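Local structure of maltose operon transcriptional repressor (Staphylococcus aureus subsp. aureus Mu50, 3HCW) at residues Gly11-Gly16 with Gln46-Asn51; Glu59-Ile64 with Lys84-Asp89; Glu133-Thr138 with Gln165-Ser170. The protein probably represses transcription of the maltose operon by binding DNA, its C-terminal fragment having a periplasmic-binding-protein-like fold that presumably senses a small effector. All blocks are in the same frame, centred on the assembly; numbering follows the deposited sequence.

Contact 1 (Gly11-Gly16 with Gln46-Asn51); sequences GLVLKG and QTTVSN
T48 lays its side chain over the backbone of L12 to L14, where its hydroxyl takes the place of a backbone carbonyl. OG1 stands between the backbone N and the carbonyl carbon (chi1 66°), and there accepts the N-H of L14 in a nearly straight bond, L14 N to T48 OG1 3.0 Å. That bond continues a parallel ladder just beyond its last bridge. Upstream, L12 uses both polar backbone atoms on two residues of 46-51: its N reaches Q46 O at 3.0 Å, and its O receives T48 N at 3.1 Å. Both donors lie above the carbonyl planes.

On the face bearing L12 and T47, L14 CD2 meets T47 CG2 at 3.8 Å, the chains crossing obliquely. The beta-branched T47 suits this edge strand: its methyl packs on L14, and its hydroxyl is tolerated where the residue is exposed. L12 packs against L31 and I34 of helix 25-39. Farther on, G16 runs close to the S50 carbonyl, G16 CA to S50 O 3.7 Å, and S17 OG ties V49 O. Parallel strands 9-13 and 44-47, joined through helix 25-39 as a beta-alpha-beta unit, are consistent with the Rossmann-like N-terminal subdomain of LacI-type repressors.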
loop_
_atom_site.group_PDB
_atom_site.type_symbol
_atom_site.label_atom_id
_atom_site.label_comp_id
_atom_site.label_asym_id
_atom_site.label_seq_id
_atom_site.Cartn_x
_atom_site.Cartn_y
_atom_site.Cartn_z
ATOM N N GLY A 11 -15.640 -16.907 0.778
ATOM C CA GLY A 11 -15.967 -15.483 0.814
ATOM C C GLY A 11 -15.205 -14.764 1.916
ATOM O O GLY A 11 -15.226 -15.180 3.074
ATOM N N LEU A 12 -14.520 -13.687 1.557
ATOM C CA LEU A 12 -13.749 -12.907 2.521
ATOM C C LEU A 12 -14.419 -11.547 2.783
ATOM O O LEU A 12 -14.354 -10.652 1.938
ATOM C CB LEU A 12 -12.314 -12.723 2.018
ATOM C CG LEU A 12 -11.657 -13.962 1.378
ATOM C CD1 LEU A 12 -10.312 -13.611 0.802
ATOM C CD2 LEU A 12 -11.524 -15.148 2.333
ATOM N N VAL A 13 -15.053 -11.398 3.949
ATOM C CA VAL A 13 -15.741 -10.140 4.302
ATOM C C VAL A 13 -14.826 -9.035 4.858
ATOM O O VAL A 13 -14.247 -9.166 5.941
ATOM C CB VAL A 13 -16.917 -10.368 5.280
ATOM C CG1 VAL A 13 -17.759 -9.094 5.409
ATOM C CG2 VAL A 13 -17.784 -11.519 4.812
ATOM N N LEU A 14 -14.729 -7.945 4.100
ATOM C CA LEU A 14 -13.959 -6.758 4.466
ATOM C C LEU A 14 -14.837 -5.706 5.155
ATOM O O LEU A 14 -16.066 -5.720 5.029
ATOM C CB LEU A 14 -13.331 -6.141 3.210
ATOM C CG LEU A 14 -11.882 -6.382 2.767
ATOM C CD1 LEU A 14 -10.949 -5.405 3.458
ATOM C CD2 LEU A 14 -11.418 -7.814 2.964
ATOM N N LYS A 15 -14.180 -4.795 5.873
ATOM C CA LYS A 15 -14.818 -3.669 6.564
ATOM C C LYS A 15 -15.310 -2.604 5.567
ATOM O O LYS A 15 -16.431 -2.099 5.686
ATOM C CB LYS A 15 -13.814 -3.061 7.553
ATOM C CG LYS A 15 -14.359 -2.006 8.512
ATOM C CD LYS A 15 -13.252 -1.024 8.939
ATOM C CE LYS A 15 -12.161 -1.698 9.773
ATOM N NZ LYS A 15 -11.034 -0.779 10.086
ATOM N N GLY A 16 -14.460 -2.276 4.591
ATOM C CA GLY A 16 -14.784 -1.316 3.531
ATOM C C GLY A 16 -13.903 -1.460 2.297
ATOM O O GLY A 16 -12.988 -2.289 2.269
ATOM N N GLN A 46 -13.179 -14.939 -2.734
ATOM C CA GLN A 46 -14.009 -13.851 -3.244
ATOM C C GLN A 46 -14.185 -12.756 -2.188
ATOM O O GLN A 46 -14.987 -12.888 -1.245
ATOM C CB GLN A 46 -15.358 -14.388 -3.716
ATOM C CG GLN A 46 -16.126 -13.449 -4.636
ATOM C CD GLN A 46 -17.609 -13.784 -4.700
ATOM O OE1 GLN A 46 -17.994 -14.924 -4.965
ATOM N NE2 GLN A 46 -18.449 -12.787 -4.455
ATOM N N THR A 47 -13.415 -11.685 -2.372
ATOM C CA THR A 47 -13.374 -10.527 -1.491
ATOM C C THR A 47 -14.586 -9.615 -1.709
ATOM O O THR A 47 -14.833 -9.180 -2.841
ATOM C CB THR A 47 -12.085 -9.711 -1.769
ATOM O OG1 THR A 47 -10.940 -10.575 -1.731
ATOM C CG2 THR A 47 -11.905 -8.594 -0.760
ATOM N N THR A 48 -15.326 -9.313 -0.636
ATOM C CA THR A 48 -16.442 -8.345 -0.705
ATOM C C THR A 48 -15.928 -6.966 -1.118
ATOM O O THR A 48 -14.796 -6.589 -0.782
ATOM C CB THR A 48 -17.265 -8.216 0.621
ATOM O OG1 THR A 48 -16.458 -7.645 1.659
ATOM C CG2 THR A 48 -17.823 -9.562 1.080
ATOM N N VAL A 49 -16.759 -6.236 -1.859
ATOM C CA VAL A 49 -16.370 -4.966 -2.470
ATOM C C VAL A 49 -17.218 -3.790 -1.925
ATOM O O VAL A 49 -17.037 -2.630 -2.317
ATOM C CB VAL A 49 -16.402 -5.088 -4.036
ATOM C CG1 VAL A 49 -17.828 -4.926 -4.598
ATOM C CG2 VAL A 49 -15.406 -4.137 -4.697
ATOM N N SER A 50 -18.112 -4.107 -0.987
ATOM C CA SER A 50 -19.055 -3.154 -0.399
ATOM C C SER A 50 -18.379 -2.154 0.543
ATOM O O SER A 50 -17.364 -2.462 1.171
ATOM C CB SER A 50 -20.135 -3.916 0.361
ATOM O OG SER A 50 -21.422 -3.577 -0.095
ATOM N N ASN A 51 -18.964 -0.962 0.646
ATOM C CA ASN A 51 -18.342 0.160 1.353
ATOM C C ASN A 51 -19.123 0.682 2.570
ATOM O O ASN A 51 -18.653 1.571 3.277
ATOM C CB ASN A 51 -18.029 1.303 0.373
ATOM C CG ASN A 51 -19.264 1.794 -0.385
ATOM O OD1 ASN A 51 -19.884 2.789 -0.004
ATOM N ND2 ASN A 51 -19.620 1.097 -1.465
#

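Contact 2 (Glu59-Ile64 with Lys84-Asp89); sequences EVYKMI and KQMLID
Helices 59-64 and 84-89 run nearly parallel, 18° apart, with axes 10.7 Å apart at closest approach, a spacing bridged by side chains. M86 does most of the bridging, reaching as far as the backbone of Y61. Its CG is anti to the backbone N (chi1 -178°) and the chain stays extended through chi2, so that the sulfur is carried straight across before chi3 (-80°) turns the methyl along Y61, where CE stays by CB and oblique to the ring. SD settles 3.8 Å from Y61 CB and also nears V60, M86 SD to V60 CG1 4.1 Å. An unbranched, flexible methionine suits such a span.

Deeper in, L87 sends its CD2 branch between two beta-branched residues one helical turn apart: L87 CD2 lies 4.0 Å from V60 CG1 and 3.8 Å from I64 CD1, crossing each at about a right angle. No hydrogen bond links the segments; the contact rests on close packing and burial of apolar side chains.

Beneath this pair lies the sheet: F72 of strand 71-74 touches both I64 and L87, F94 of strand 94-97 also packs on L87, and E90 in the following loop lies against Y61 and I64.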
loop_
_atom_site.group_PDB
_atom_site.type_symbol
_atom_site.label_atom_id
_atom_site.label_comp_id
_atom_site.label_asym_id
_atom_site.label_seq_id
_atom_site.Cartn_x
_atom_site.Cartn_y
_atom_site.Cartn_z
ATOM N N GLU A 59 -24.796 -7.648 0.175
ATOM C CA GLU A 59 -23.908 -8.405 -0.704
ATOM C C GLU A 59 -23.394 -9.725 -0.121
ATOM O O GLU A 59 -23.076 -10.646 -0.875
ATOM C CB GLU A 59 -22.779 -7.528 -1.263
ATOM C CG GLU A 59 -21.456 -7.540 -0.535
ATOM C CD GLU A 59 -20.293 -7.495 -1.509
ATOM O OE1 GLU A 59 -19.480 -6.550 -1.457
ATOM O OE2 GLU A 59 -20.202 -8.406 -2.353
ATOM N N VAL A 60 -23.331 -9.824 1.205
ATOM C CA VAL A 60 -22.997 -11.092 1.847
ATOM C C VAL A 60 -24.211 -12.018 1.797
ATOM O O VAL A 60 -24.062 -13.212 1.540
ATOM C CB VAL A 60 -22.461 -10.910 3.290
ATOM C CG1 VAL A 60 -22.457 -12.240 4.059
ATOM C CG2 VAL A 60 -21.055 -10.303 3.260
ATOM N N TYR A 61 -25.406 -11.460 2.004
ATOM C CA TYR A 61 -26.649 -12.238 1.905
ATOM C C TYR A 61 -26.867 -12.814 0.504
ATOM O O TYR A 61 -27.376 -13.929 0.367
ATOM C CB TYR A 61 -27.876 -11.426 2.339
ATOM C CG TYR A 61 -29.146 -12.246 2.404
ATOM C CD1 TYR A 61 -29.368 -13.138 3.452
ATOM C CD2 TYR A 61 -30.120 -12.141 1.409
ATOM C CE1 TYR A 61 -30.529 -13.901 3.514
ATOM C CE2 TYR A 61 -31.279 -12.899 1.461
ATOM C CZ TYR A 61 -31.481 -13.775 2.516
ATOM O OH TYR A 61 -32.633 -14.529 2.575
ATOM N N LYS A 62 -26.484 -12.045 -0.515
ATOM C CA LYS A 62 -26.482 -12.512 -1.899
ATOM C C LYS A 62 -25.589 -13.743 -2.039
ATOM O O LYS A 62 -26.034 -14.761 -2.567
ATOM C CB LYS A 62 -26.043 -11.397 -2.854
ATOM C CG LYS A 62 -26.196 -11.733 -4.342
ATOM C CD LYS A 62 -26.324 -10.474 -5.213
ATOM C CE LYS A 62 -25.056 -9.620 -5.215
ATOM N NZ LYS A 62 -23.939 -10.243 -5.984
ATOM N N MET A 63 -24.358 -13.657 -1.525
ATOM C CA MET A 63 -23.430 -14.801 -1.488
ATOM C C MET A 63 -23.976 -16.046 -0.762
ATOM O O MET A 63 -23.654 -17.171 -1.152
ATOM C CB MET A 63 -22.075 -14.392 -0.903
ATOM C CG MET A 63 -21.327 -13.356 -1.733
ATOM S SD MET A 63 -20.046 -12.464 -0.821
ATOM C CE MET A 63 -18.704 -13.643 -0.891
ATOM N N ILE A 64 -24.797 -15.849 0.276
ATOM C CA ILE A 64 -25.456 -16.974 0.965
ATOM C C ILE A 64 -26.527 -17.590 0.069
ATOM O O ILE A 64 -26.476 -18.784 -0.249
ATOM C CB ILE A 64 -26.193 -16.583 2.301
ATOM C CG1 ILE A 64 -25.455 -15.519 3.135
ATOM C CG2 ILE A 64 -26.547 -17.845 3.119
ATOM C CD1 ILE A 64 -24.101 -15.895 3.668
ATOM N N LYS A 84 -22.040 -11.040 11.174
ATOM C CA LYS A 84 -21.668 -12.233 11.944
ATOM C C LYS A 84 -22.932 -12.964 12.411
ATOM O O LYS A 84 -22.964 -14.194 12.426
ATOM C CB LYS A 84 -20.774 -11.874 13.140
ATOM C CG LYS A 84 -20.204 -13.082 13.911
ATOM C CD LYS A 84 -19.115 -12.684 14.911
ATOM C CE LYS A 84 -19.690 -12.055 16.177
ATOM N NZ LYS A 84 -18.624 -11.477 17.044
ATOM N N GLN A 85 -23.965 -12.200 12.781
ATOM C CA GLN A 85 -25.288 -12.757 13.105
ATOM C C GLN A 85 -25.975 -13.427 11.913
ATOM O O GLN A 85 -26.655 -14.441 12.078
ATOM C CB GLN A 85 -26.214 -11.688 13.699
ATOM C CG GLN A 85 -26.351 -11.757 15.216
ATOM C CD GLN A 85 -26.815 -13.123 15.715
ATOM O OE1 GLN A 85 -26.155 -13.746 16.550
ATOM N NE2 GLN A 85 -27.951 -13.595 15.201
ATOM N N MET A 86 -25.786 -12.849 10.725
ATOM C CA MET A 86 -26.310 -13.396 9.468
ATOM C C MET A 86 -25.776 -14.810 9.221
ATOM O O MET A 86 -26.561 -15.739 9.033
ATOM C CB MET A 86 -25.970 -12.453 8.301
ATOM C CG MET A 86 -26.501 -12.854 6.918
ATOM S SD MET A 86 -26.095 -11.573 5.712
ATOM C CE MET A 86 -27.399 -10.404 6.077
ATOM N N LEU A 87 -24.452 -14.970 9.273
ATOM C CA LEU A 87 -23.801 -16.276 9.083
ATOM C C LEU A 87 -24.154 -17.291 10.167
ATOM O O LEU A 87 -24.093 -18.498 9.931
ATOM C CB LEU A 87 -22.281 -16.128 9.018
ATOM C CG LEU A 87 -21.633 -15.053 8.147
ATOM C CD1 LEU A 87 -20.146 -15.028 8.413
ATOM C CD2 LEU A 87 -21.911 -15.249 6.666
ATOM N N ILE A 88 -24.506 -16.796 11.353
ATOM C CA ILE A 88 -24.975 -17.647 12.447
ATOM C C ILE A 88 -26.417 -18.098 12.197
ATOM O O ILE A 88 -26.730 -19.288 12.335
ATOM C CB ILE A 88 -24.796 -16.952 13.830
ATOM C CG1 ILE A 88 -23.315 -16.980 14.233
ATOM C CG2 ILE A 88 -25.653 -17.622 14.919
ATOM C CD1 ILE A 88 -22.925 -15.972 15.296
ATOM N N ASP A 89 -27.273 -17.151 11.805
ATOM C CA ASP A 89 -28.674 -17.432 11.456
ATOM C C ASP A 89 -28.805 -18.416 10.292
ATOM O O ASP A 89 -29.620 -19.342 10.338
ATOM C CB ASP A 89 -29.420 -16.136 11.104
ATOM C CG ASP A 89 -29.722 -15.275 12.321
ATOM O OD1 ASP A 89 -29.610 -14.033 12.210
ATOM O OD2 ASP A 89 -30.071 -15.835 13.385
#

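Contact 3 (Glu133-Thr138 with Gln165-Ser170); sequences ELIFIT and QIIETS
Five backbone hydrogen bonds zip these strands in parallel register, I135 facing Q165 and T138 facing E168. Q165 and I167 give and accept alternately: Q165 N donates to L134 O, Q165 O accepts F136 N, I167 N reaches F136 O at 2.9 Å, and T138 N reaches I167 O at 2.8 Å. T169 N to T138 O, 2.9 Å, completes the run. The middle three bonds point almost along the C=O axes; the first and last lie in the carbonyl planes. Weaker CA-H...O contacts accompany them, such as I166 CA to F136 O at 3.4 Å.

The strands belong to a beta-alpha-beta unit in which helix 144-159 provides the crossover, as expected of the Rossmann-like subdomains of periplasmic-binding-protein folds. Strand 163-169 is outermost in the chain's sheet, while strand 133-139 also bonds to strand 194-198.

Apolar contacts divide between the two faces. With I135 and I137 stand Q165 and I167: I135 CG2 touches I167 CD1 at 3.8 Å, the chains side by side, and Q165 lays its aliphatic CG against I135 CG1. I137 CG2 meets T169 CG2 at 3.6 Å. Beta-branched residues suit extended strands; Q165 and T169 pack on helix 173-187, I135 and I137 on I196 of strand 194-198. On the other face, I166 CD1 reaches F136 CB at 3.8 Å. F136 CG is anti to its backbone N (chi1 -163°), which leads the ring away toward F153 and I150 of helix 144-159. T138 CG2 lies alongside E168 CG, 3.8 Å away.

Several polar ends have outside partners: T138 OG1 bonds S146 OG, and the poorly ordered E133 takes Q194 NE2 on OE1. Within its own segment, T169 OG1 donates to a lone pair of S170 O.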
loop_
_atom_site.group_PDB
_atom_site.type_symbol
_atom_site.label_atom_id
_atom_site.label_comp_id
_atom_site.label_asym_id
_atom_site.label_seq_id
_atom_site.Cartn_x
_atom_site.Cartn_y
_atom_site.Cartn_z
ATOM N N GLU A 133 4.993 12.326 29.373
ATOM C CA GLU A 133 3.591 12.311 28.985
ATOM C C GLU A 133 3.368 11.487 27.708
ATOM O O GLU A 133 4.195 11.502 26.805
ATOM C CB GLU A 133 3.097 13.751 28.813
ATOM C CG GLU A 133 1.608 13.968 29.091
ATOM C CD GLU A 133 0.782 14.203 27.829
ATOM O OE1 GLU A 133 1.145 15.095 27.026
ATOM O OE2 GLU A 133 -0.244 13.510 27.650
ATOM N N LEU A 134 2.251 10.763 27.653
ATOM C CA LEU A 134 1.918 9.900 26.514
ATOM C C LEU A 134 0.585 10.273 25.864
ATOM O O LEU A 134 -0.362 10.671 26.547
ATOM C CB LEU A 134 1.879 8.435 26.953
ATOM C CG LEU A 134 3.140 7.812 27.563
ATOM C CD1 LEU A 134 2.813 6.582 28.387
ATOM C CD2 LEU A 134 4.143 7.477 26.479
ATOM N N ILE A 135 0.525 10.140 24.539
ATOM C CA ILE A 135 -0.692 10.384 23.757
ATOM C C ILE A 135 -0.984 9.163 22.880
ATOM O O ILE A 135 -0.105 8.703 22.144
ATOM C CB ILE A 135 -0.556 11.653 22.862
ATOM C CG1 ILE A 135 -0.209 12.888 23.697
ATOM C CG2 ILE A 135 -1.844 11.905 22.067
ATOM C CD1 ILE A 135 0.738 13.871 22.999
ATOM N N PHE A 136 -2.197 8.618 22.993
ATOM C CA PHE A 136 -2.667 7.578 22.081
ATOM C C PHE A 136 -3.703 8.155 21.128
ATOM O O PHE A 136 -4.682 8.764 21.556
ATOM C CB PHE A 136 -3.275 6.380 22.822
ATOM C CG PHE A 136 -3.404 5.132 21.970
ATOM C CD1 PHE A 136 -2.395 4.157 21.986
ATOM C CD2 PHE A 136 -4.532 4.924 21.160
ATOM C CE1 PHE A 136 -2.497 2.997 21.205
ATOM C CE2 PHE A 136 -4.648 3.773 20.372
ATOM C CZ PHE A 136 -3.627 2.806 20.395
ATOM N N ILE A 137 -3.484 7.943 19.836
ATOM C CA ILE A 137 -4.397 8.434 18.818
ATOM C C ILE A 137 -5.118 7.265 18.145
ATOM O O ILE A 137 -4.487 6.331 17.655
ATOM C CB ILE A 137 -3.671 9.344 17.789
ATOM C CG1 ILE A 137 -2.923 10.470 18.510
ATOM C CG2 ILE A 137 -4.661 9.916 16.783
ATOM C CD1 ILE A 137 -2.305 11.510 17.592
ATOM N N THR A 138 -6.444 7.315 18.145
ATOM C CA THR A 138 -7.249 6.235 17.580
ATOM C C THR A 138 -8.282 6.719 16.547
ATOM O O THR A 138 -8.515 7.925 16.395
ATOM C CB THR A 138 -7.901 5.356 18.696
ATOM O OG1 THR A 138 -8.404 4.146 18.120
ATOM C CG2 THR A 138 -9.024 6.098 19.430
ATOM N N GLN A 165 -3.193 10.956 27.563
ATOM C CA GLN A 165 -4.484 11.282 26.985
ATOM C C GLN A 165 -4.810 10.388 25.773
ATOM O O GLN A 165 -3.910 9.846 25.133
ATOM C CB GLN A 165 -4.520 12.760 26.605
ATOM C CG GLN A 165 -3.561 13.148 25.502
ATOM C CD GLN A 165 -3.710 14.582 25.073
ATOM O OE1 GLN A 165 -2.802 15.392 25.264
ATOM N NE2 GLN A 165 -4.855 14.912 24.485
ATOM N N ILE A 166 -6.103 10.225 25.489
ATOM C CA ILE A 166 -6.590 9.489 24.313
ATOM C C ILE A 166 -7.261 10.509 23.398
ATOM O O ILE A 166 -8.061 11.337 23.851
ATOM C CB ILE A 166 -7.635 8.364 24.686
ATOM C CG1 ILE A 166 -7.155 7.451 25.835
ATOM C CG2 ILE A 166 -8.042 7.535 23.461
ATOM C CD1 ILE A 166 -5.898 6.620 25.541
ATOM N N ILE A 167 -6.909 10.471 22.118
ATOM C CA ILE A 167 -7.551 11.307 21.112
ATOM C C ILE A 167 -8.184 10.386 20.080
ATOM O O ILE A 167 -7.508 9.527 19.509
ATOM C CB ILE A 167 -6.550 12.253 20.400
ATOM C CG1 ILE A 167 -5.944 13.255 21.389
ATOM C CG2 ILE A 167 -7.214 12.968 19.200
ATOM C CD1 ILE A 167 -4.773 14.046 20.825
ATOM N N GLU A 168 -9.485 10.556 19.867
ATOM C CA GLU A 168 -10.190 9.858 18.808
ATOM C C GLU A 168 -10.418 10.832 17.660
ATOM O O GLU A 168 -10.928 11.937 17.852
ATOM C CB GLU A 168 -11.514 9.316 19.320
ATOM C CG GLU A 168 -12.091 8.208 18.471
ATOM C CD GLU A 168 -13.486 7.832 18.915
ATOM O OE1 GLU A 168 -14.385 8.700 18.855
ATOM O OE2 GLU A 168 -13.685 6.666 19.318
ATOM N N THR A 169 -10.029 10.426 16.462
ATOM C CA THR A 169 -10.058 11.334 15.332
ATOM C C THR A 169 -10.436 10.611 14.060
ATOM O O THR A 169 -10.274 9.391 13.965
ATOM C CB THR A 169 -8.692 12.054 15.160
ATOM O OG1 THR A 169 -8.745 12.950 14.041
ATOM C CG2 THR A 169 -7.569 11.047 14.958
ATOM N N SER A 170 -10.969 11.358 13.095
ATOM C CA SER A 170 -11.090 10.856 11.729
ATOM C C SER A 170 -9.761 11.121 11.016
ATOM O O SER A 170 -8.971 11.954 11.462
ATOM C CB SER A 170 -12.212 11.585 11.002
ATOM O OG SER A 170 -11.940 12.977 10.960
#

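Overall arrangement
Contacts 1, 2 and 3 follow one another along the chain, each closing before the next opens. Contacts 1 and 2 lie in the same half of the molecule, centres about 12 Å apart, and touch: helix 53-65 follows strand 44-47, and E59 OE1 accepts V49 N at 2.8 Å, so the loop after the edge strand is tied to the helix that meets helix 82-89. Contact 3 lies on the opposite side of the chain's centre, its centre about 29 Å from that of contact 1 and 35 Å from that of contact 2. Contacts 1 and 3 are the outermost strand pairs at the two ends of the chain's sheet, consistent with this family's two-lobed architecture.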